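Local coordinates for glycosyl hydrolase, family 38 (Enterococcus faecalis, PDB 5KBP), which probably hydrolyses alpha-mannosidic linkages as a metal-dependent glycoside hydrolase of family 38, at residues L40-I43 with E44-E48; I246-A249 with N250-F253. One frame throughout, in Å; residues are numbered along the deposited sequence.

Interaction 1: L40-I43 with E44-E48; sequences LDLI and ENDPE
Asp41 and Asn45 meet on the outer side of the C-terminal turn of helix 25-45, where the chain leaves the helix in the N-terminal domain of this family 38 hydrolase. Backbone bonds set the frame: Glu44 N reaches Leu40 O at 3.0 Å, one more i to i+4 helical bond. Leu42 O serves two amides, Asp46 N at 3.0 Å and, weakly, Asn45 N at 3.5 Å, so the turn is still gripped as phi and psi of Asp46 depart from helical values.

Apolar packing is slight between the two segments, because Leu40, Leu42 and Ile43 spend their side chains on other parts of the fold. Leu40 lies on Val75 and Ala78 of helix 72-80, while Leu42 and Ile43 share Phe49. The extended chain of Glu44 runs back over the Leu40 carbonyl, with CG 3.2 Å from Leu40 O.

Among the polar side chains, Asp46 OD2 hydrogen-bonds Thr243 OG1, tying the residue after the helix to helix 242-252, and its OD1 weakly receives Glu48 N. With Asp41 CG anti to the backbone N (chi1 -163°), its carboxylate swings toward Asn45, the two planes 84° apart; the weak bond from Asn45 ND2 to Asp41 OD1 measures 2.6 Å, a doubtful length for so bent a geometry.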
ATOM      1  N   LEU A  40     -26.173  13.958   3.508  1.00 46.54           N
ATOM      2  CA  LEU A  40     -26.920  13.686   4.732  1.00 45.49           C
ATOM      3  C   LEU A  40     -27.515  14.960   5.315  1.00 42.73           C
ATOM      4  O   LEU A  40     -28.594  14.921   5.918  1.00 52.69           O
ATOM      5  CB  LEU A  40     -26.017  13.002   5.758  1.00 47.48           C
ATOM      6  CG  LEU A  40     -25.477  11.623   5.371  1.00 48.30           C
ATOM      7  CD1 LEU A  40     -24.602  11.049   6.476  1.00 48.60           C
ATOM      8  CD2 LEU A  40     -26.620  10.680   5.044  1.00 42.71           C
ATOM      9  N   ASP A  41     -26.828  16.093   5.154  1.00 49.14           N
ATOM     10  CA  ASP A  41     -27.380  17.371   5.597  1.00 59.98           C
ATOM     11  C   ASP A  41     -28.687  17.674   4.873  1.00 58.88           C
ATOM     12  O   ASP A  41     -29.680  18.068   5.495  1.00 56.76           O
ATOM     13  CB  ASP A  41     -26.352  18.481   5.362  1.00 74.66           C
ATOM     14  CG  ASP A  41     -26.651  19.742   6.155  1.00 93.25           C
ATOM     15  OD1 ASP A  41     -27.837  20.103   6.308  1.00101.80           O
ATOM     16  OD2 ASP A  41     -25.686  20.383   6.622  1.00 99.90           O
ATOM     17  N   LEU A  42     -28.705  17.484   3.552  1.00 51.01           N
ATOM     18  CA  LEU A  42     -29.916  17.743   2.779  1.00 54.96           C
ATOM     19  C   LEU A  42     -30.999  16.712   3.074  1.00 59.05           C
ATOM     20  O   LEU A  42     -32.188  17.046   3.104  1.00 55.81           O
ATOM     21  CB  LEU A  42     -29.585  17.759   1.286  1.00 46.39           C
ATOM     22  CG  LEU A  42     -28.805  18.963   0.759  1.00 47.77           C
ATOM     23  CD1 LEU A  42     -28.255  18.676  -0.627  1.00 52.80           C
ATOM     24  CD2 LEU A  42     -29.697  20.195   0.739  1.00 46.08           C
ATOM     25  N   ILE A  43     -30.607  15.454   3.291  1.00 57.00           N
ATOM     26  CA  ILE A  43     -31.587  14.398   3.525  1.00 50.41           C
ATOM     27  C   ILE A  43     -32.301  14.610   4.856  1.00 61.08           C
ATOM     28  O   ILE A  43     -33.510  14.372   4.974  1.00 67.43           O
ATOM     29  CB  ILE A  43     -30.902  13.020   3.456  1.00 50.28           C
ATOM     30  CG1 ILE A  43     -30.550  12.673   2.007  1.00 48.09           C
ATOM     31  CG2 ILE A  43     -31.779  11.941   4.071  1.00 61.11           C
ATOM     32  CD1 ILE A  43     -29.875  11.328   1.846  1.00 53.31           C
ATOM     33  N   GLU A  44     -31.576  15.078   5.868  1.00 64.47           N
ATOM     34  CA  GLU A  44     -32.125  15.223   7.208  1.00 72.31           C
ATOM     35  C   GLU A  44     -32.832  16.553   7.438  1.00 76.01           C
ATOM     36  O   GLU A  44     -33.476  16.718   8.480  1.00 86.43           O
ATOM     37  CB  GLU A  44     -31.011  15.059   8.248  1.00 73.74           C
ATOM     38  CG  GLU A  44     -30.379  13.677   8.259  1.00 77.17           C
ATOM     39  CD  GLU A  44     -29.007  13.667   8.903  1.00 77.40           C
ATOM     40  OE1 GLU A  44     -28.344  12.609   8.874  1.00 72.46           O
ATOM     41  OE2 GLU A  44     -28.587  14.717   9.432  1.00 73.87           O
ATOM     42  N   ASN A  45     -32.739  17.493   6.509  1.00 67.56           N
ATOM     43  CA  ASN A  45     -33.275  18.826   6.773  1.00 70.76           C
ATOM     44  C   ASN A  45     -34.212  19.338   5.690  1.00 74.49           C
ATOM     45  O   ASN A  45     -35.207  19.991   6.011  1.00 78.42           O
ATOM     46  CB  ASN A  45     -32.121  19.821   6.964  1.00 70.72           C
ATOM     47  CG  ASN A  45     -31.166  19.407   8.067  1.00 76.93           C
ATOM     48  OD1 ASN A  45     -31.578  18.846   9.084  1.00 77.86           O
ATOM     49  ND2 ASN A  45     -29.882  19.681   7.871  1.00 81.20           N
ATOM     50  N   ASP A  46     -33.920  19.067   4.417  1.00 70.60           N
ATOM     51  CA  ASP A  46     -34.688  19.631   3.316  1.00 60.75           C
ATOM     52  C   ASP A  46     -35.888  18.738   3.019  1.00 59.37           C
ATOM     53  O   ASP A  46     -35.696  17.611   2.537  1.00 64.22           O
ATOM     54  CB  ASP A  46     -33.814  19.781   2.081  1.00 59.59           C
ATOM     55  CG  ASP A  46     -34.504  20.533   0.959  1.00 68.16           C
ATOM     56  OD1 ASP A  46     -35.554  21.162   1.213  1.00 68.93           O
ATOM     57  OD2 ASP A  46     -33.985  20.504  -0.176  1.00 68.71           O
ATOM     58  N   PRO A  47     -37.120  19.188   3.271  1.00 59.50           N
ATOM     59  CA  PRO A  47     -38.284  18.307   3.075  1.00 59.72           C
ATOM     60  C   PRO A  47     -38.600  18.016   1.621  1.00 65.88           C
ATOM     61  O   PRO A  47     -39.366  17.083   1.350  1.00 66.96           O
ATOM     62  CB  PRO A  47     -39.434  19.083   3.738  1.00 53.52           C
ATOM     63  CG  PRO A  47     -38.777  20.178   4.532  1.00 61.71           C
ATOM     64  CD  PRO A  47     -37.508  20.496   3.819  1.00 52.51           C
ATOM     65  N   GLU A  48     -38.049  18.780   0.681  1.00 65.58           N
ATOM     66  CA  GLU A  48     -38.297  18.552  -0.734  1.00 65.54           C
ATOM     67  C   GLU A  48     -37.191  17.755  -1.409  1.00 51.34           C
ATOM     68  O   GLU A  48     -37.340  17.386  -2.578  1.00 55.85           O
ATOM     69  CB  GLU A  48     -38.481  19.890  -1.459  1.00 76.19           C
ATOM     70  CG  GLU A  48     -39.538  20.788  -0.838  1.00 89.66           C
ATOM     71  CD  GLU A  48     -40.934  20.207  -0.937  1.00102.44           C
ATOM     72  OE1 GLU A  48     -41.184  19.403  -1.860  1.00103.78           O
ATOM     73  OE2 GLU A  48     -41.783  20.553  -0.089  1.00109.35           O
TER

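Interaction 2: I246-A249 with N250-F253; sequences IALA and NELF
Leu248 and Leu252, one turn apart on helix 242-252, are set obliquely against each other. It is the CD1 branch of Leu248 that does most of the touching, 3.8 Å from Leu252 CG, and the CD1 methyl of Leu252 comes up against Leu248 CG as well. Leu248 has CG anti to the backbone N (chi1 172°), and its second torsion (chi2 66°) then turns CD1, rather than CD2, to Leu252, whereas Leu252 folds its CG beside its own N and over Leu248 O. Both leucines also lie on helix 204-219, Leu248 against Ala207 and Leu252 against Ile208. From the flank, the extended side chain of Glu251 crosses Leu248 at a slant and brings OE1 to 3.7 Å from Leu248 CD1, a van der Waals contact between a methyl and a carboxylate.

Round the helix, Ile246 and Asn250 run side by side and point the same way, with Ile246 CG2 4.0 Å from Asn250 ND2. Asn250 OD1 accepts the backbone N of Phe258 in strand 256-260.

Along the backbone the helical bonds continue to the last turn. Ala249 O takes Phe253 N at 3.0 Å, with a weaker bond from Leu252 N at 3.2 Å. The Phe253 ring brings its edge to Ala249 O, which lies in the ring plane, 3.7 Å from Phe253 CD2.

Phe253 is the first residue to leave helical geometry, so this is a helix C-terminal end turning into strand 256-260; Phe253 and nearby Tyr256 belong to a calcium site seen in this protein, though no calcium is bound to this chain here.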
ATOM      1  N   ILE A 246     -35.549  23.619  -8.616  1.00 53.48           N
ATOM      2  CA  ILE A 246     -36.610  22.806  -9.202  1.00 45.77           C
ATOM      3  C   ILE A 246     -37.955  23.511  -9.084  1.00 49.57           C
ATOM      4  O   ILE A 246     -38.773  23.475 -10.011  1.00 55.55           O
ATOM      5  CB  ILE A 246     -36.628  21.413  -8.546  1.00 48.75           C
ATOM      6  CG1 ILE A 246     -35.374  20.629  -8.942  1.00 44.04           C
ATOM      7  CG2 ILE A 246     -37.884  20.646  -8.932  1.00 39.05           C
ATOM      8  CD1 ILE A 246     -35.290  19.255  -8.327  1.00 36.35           C
ATOM      9  N   ALA A 247     -38.208  24.167  -7.948  1.00 50.57           N
ATOM     10  CA  ALA A 247     -39.450  24.918  -7.791  1.00 50.26           C
ATOM     11  C   ALA A 247     -39.506  26.101  -8.749  1.00 49.48           C
ATOM     12  O   ALA A 247     -40.576  26.435  -9.270  1.00 55.18           O
ATOM     13  CB  ALA A 247     -39.602  25.389  -6.345  1.00 45.08           C
ATOM     14  N   LEU A 248     -38.364  26.751  -8.987  1.00 43.60           N
ATOM     15  CA  LEU A 248     -38.322  27.836  -9.962  1.00 54.45           C
ATOM     16  C   LEU A 248     -38.636  27.331 -11.364  1.00 58.96           C
ATOM     17  O   LEU A 248     -39.317  28.012 -12.140  1.00 55.32           O
ATOM     18  CB  LEU A 248     -36.953  28.516  -9.932  1.00 40.57           C
ATOM     19  CG  LEU A 248     -36.677  29.554 -11.023  1.00 47.75           C
ATOM     20  CD1 LEU A 248     -37.581  30.770 -10.859  1.00 42.02           C
ATOM     21  CD2 LEU A 248     -35.207  29.953 -11.033  1.00 44.71           C
ATOM     22  N   ALA A 249     -38.150  26.134 -11.705  1.00 40.23           N
ATOM     23  CA  ALA A 249     -38.404  25.585 -13.032  1.00 44.97           C
ATOM     24  C   ALA A 249     -39.885  25.293 -13.237  1.00 48.71           C
ATOM     25  O   ALA A 249     -40.438  25.584 -14.304  1.00 59.60           O
ATOM     26  CB  ALA A 249     -37.569  24.322 -13.247  1.00 45.40           C
ATOM     27  N   ASN A 250     -40.545  24.717 -12.227  1.00 43.38           N
ATOM     28  CA  ASN A 250     -41.987  24.507 -12.313  1.00 47.42           C
ATOM     29  C   ASN A 250     -42.734  25.827 -12.428  1.00 60.50           C
ATOM     30  O   ASN A 250     -43.797  25.889 -13.058  1.00 62.13           O
ATOM     31  CB  ASN A 250     -42.481  23.725 -11.095  1.00 46.82           C
ATOM     32  CG  ASN A 250     -42.093  22.261 -11.143  1.00 57.94           C
ATOM     33  OD1 ASN A 250     -42.281  21.590 -12.159  1.00 56.21           O
ATOM     34  ND2 ASN A 250     -41.549  21.756 -10.043  1.00 59.50           N
ATOM     35  N   GLU A 251     -42.193  26.891 -11.832  1.00 61.38           N
ATOM     36  CA  GLU A 251     -42.840  28.196 -11.904  1.00 63.29           C
ATOM     37  C   GLU A 251     -42.670  28.825 -13.282  1.00 59.90           C
ATOM     38  O   GLU A 251     -43.589  29.478 -13.790  1.00 51.92           O
ATOM     39  CB  GLU A 251     -42.269  29.109 -10.818  1.00 68.29           C
ATOM     40  CG  GLU A 251     -42.599  30.580 -10.977  1.00 83.11           C
ATOM     41  CD  GLU A 251     -41.751  31.458 -10.080  1.00 93.34           C
ATOM     42  OE1 GLU A 251     -40.950  30.907  -9.296  1.00 93.48           O
ATOM     43  OE2 GLU A 251     -41.879  32.698 -10.160  1.00 98.20           O
ATOM     44  N   LEU A 252     -41.510  28.624 -13.911  1.00 56.28           N
ATOM     45  CA  LEU A 252     -41.216  29.309 -15.166  1.00 56.37           C
ATOM     46  C   LEU A 252     -41.796  28.583 -16.374  1.00 64.18           C
ATOM     47  O   LEU A 252     -42.237  29.229 -17.330  1.00 75.87           O
ATOM     48  CB  LEU A 252     -39.706  29.481 -15.330  1.00 56.12           C
ATOM     49  CG  LEU A 252     -39.012  30.381 -14.307  1.00 62.62           C
ATOM     50  CD1 LEU A 252     -37.605  30.744 -14.762  1.00 63.25           C
ATOM     51  CD2 LEU A 252     -39.838  31.631 -14.045  1.00 61.28           C
ATOM     52  N   PHE A 253     -41.803  27.250 -16.365  1.00 57.95           N
ATOM     53  CA  PHE A 253     -42.202  26.494 -17.548  1.00 64.73           C
ATOM     54  C   PHE A 253     -43.495  25.730 -17.295  1.00 66.90           C
ATOM     55  O   PHE A 253     -43.468  24.637 -16.706  1.00 72.63           O
ATOM     56  CB  PHE A 253     -41.082  25.541 -17.973  1.00 58.53           C
ATOM     57  CG  PHE A 253     -39.840  26.250 -18.433  1.00 58.16           C
ATOM     58  CD1 PHE A 253     -39.693  26.622 -19.760  1.00 60.04           C
ATOM     59  CD2 PHE A 253     -38.831  26.565 -17.539  1.00 55.57           C
ATOM     60  CE1 PHE A 253     -38.558  27.284 -20.187  1.00 62.25           C
ATOM     61  CE2 PHE A 253     -37.693  27.227 -17.959  1.00 56.30           C
ATOM     62  CZ  PHE A 253     -37.557  27.585 -19.286  1.00 62.40           C
TER

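From the N terminus, strand 7-13 leads into helix 25-45, and interaction 1, at residues 40-48, spans the end of that helix and the first residues beyond it. About two hundred residues later helix 242-252 ends in interaction 2, just before strand 256-260. Each is a local contact between adjoining segments, closing no more than a helical turn; they come in series and neither nest nor cross. The centres of interaction 1 and interaction 2 are about 20 Å apart, and the two do not touch. Asp46, just past the first helix, is tied to Thr243 near the start of helix 242-252, whose other end holds interaction 2. Interaction 1 faces helix 72-80, interaction 2 helix 204-219 and strand 256-260.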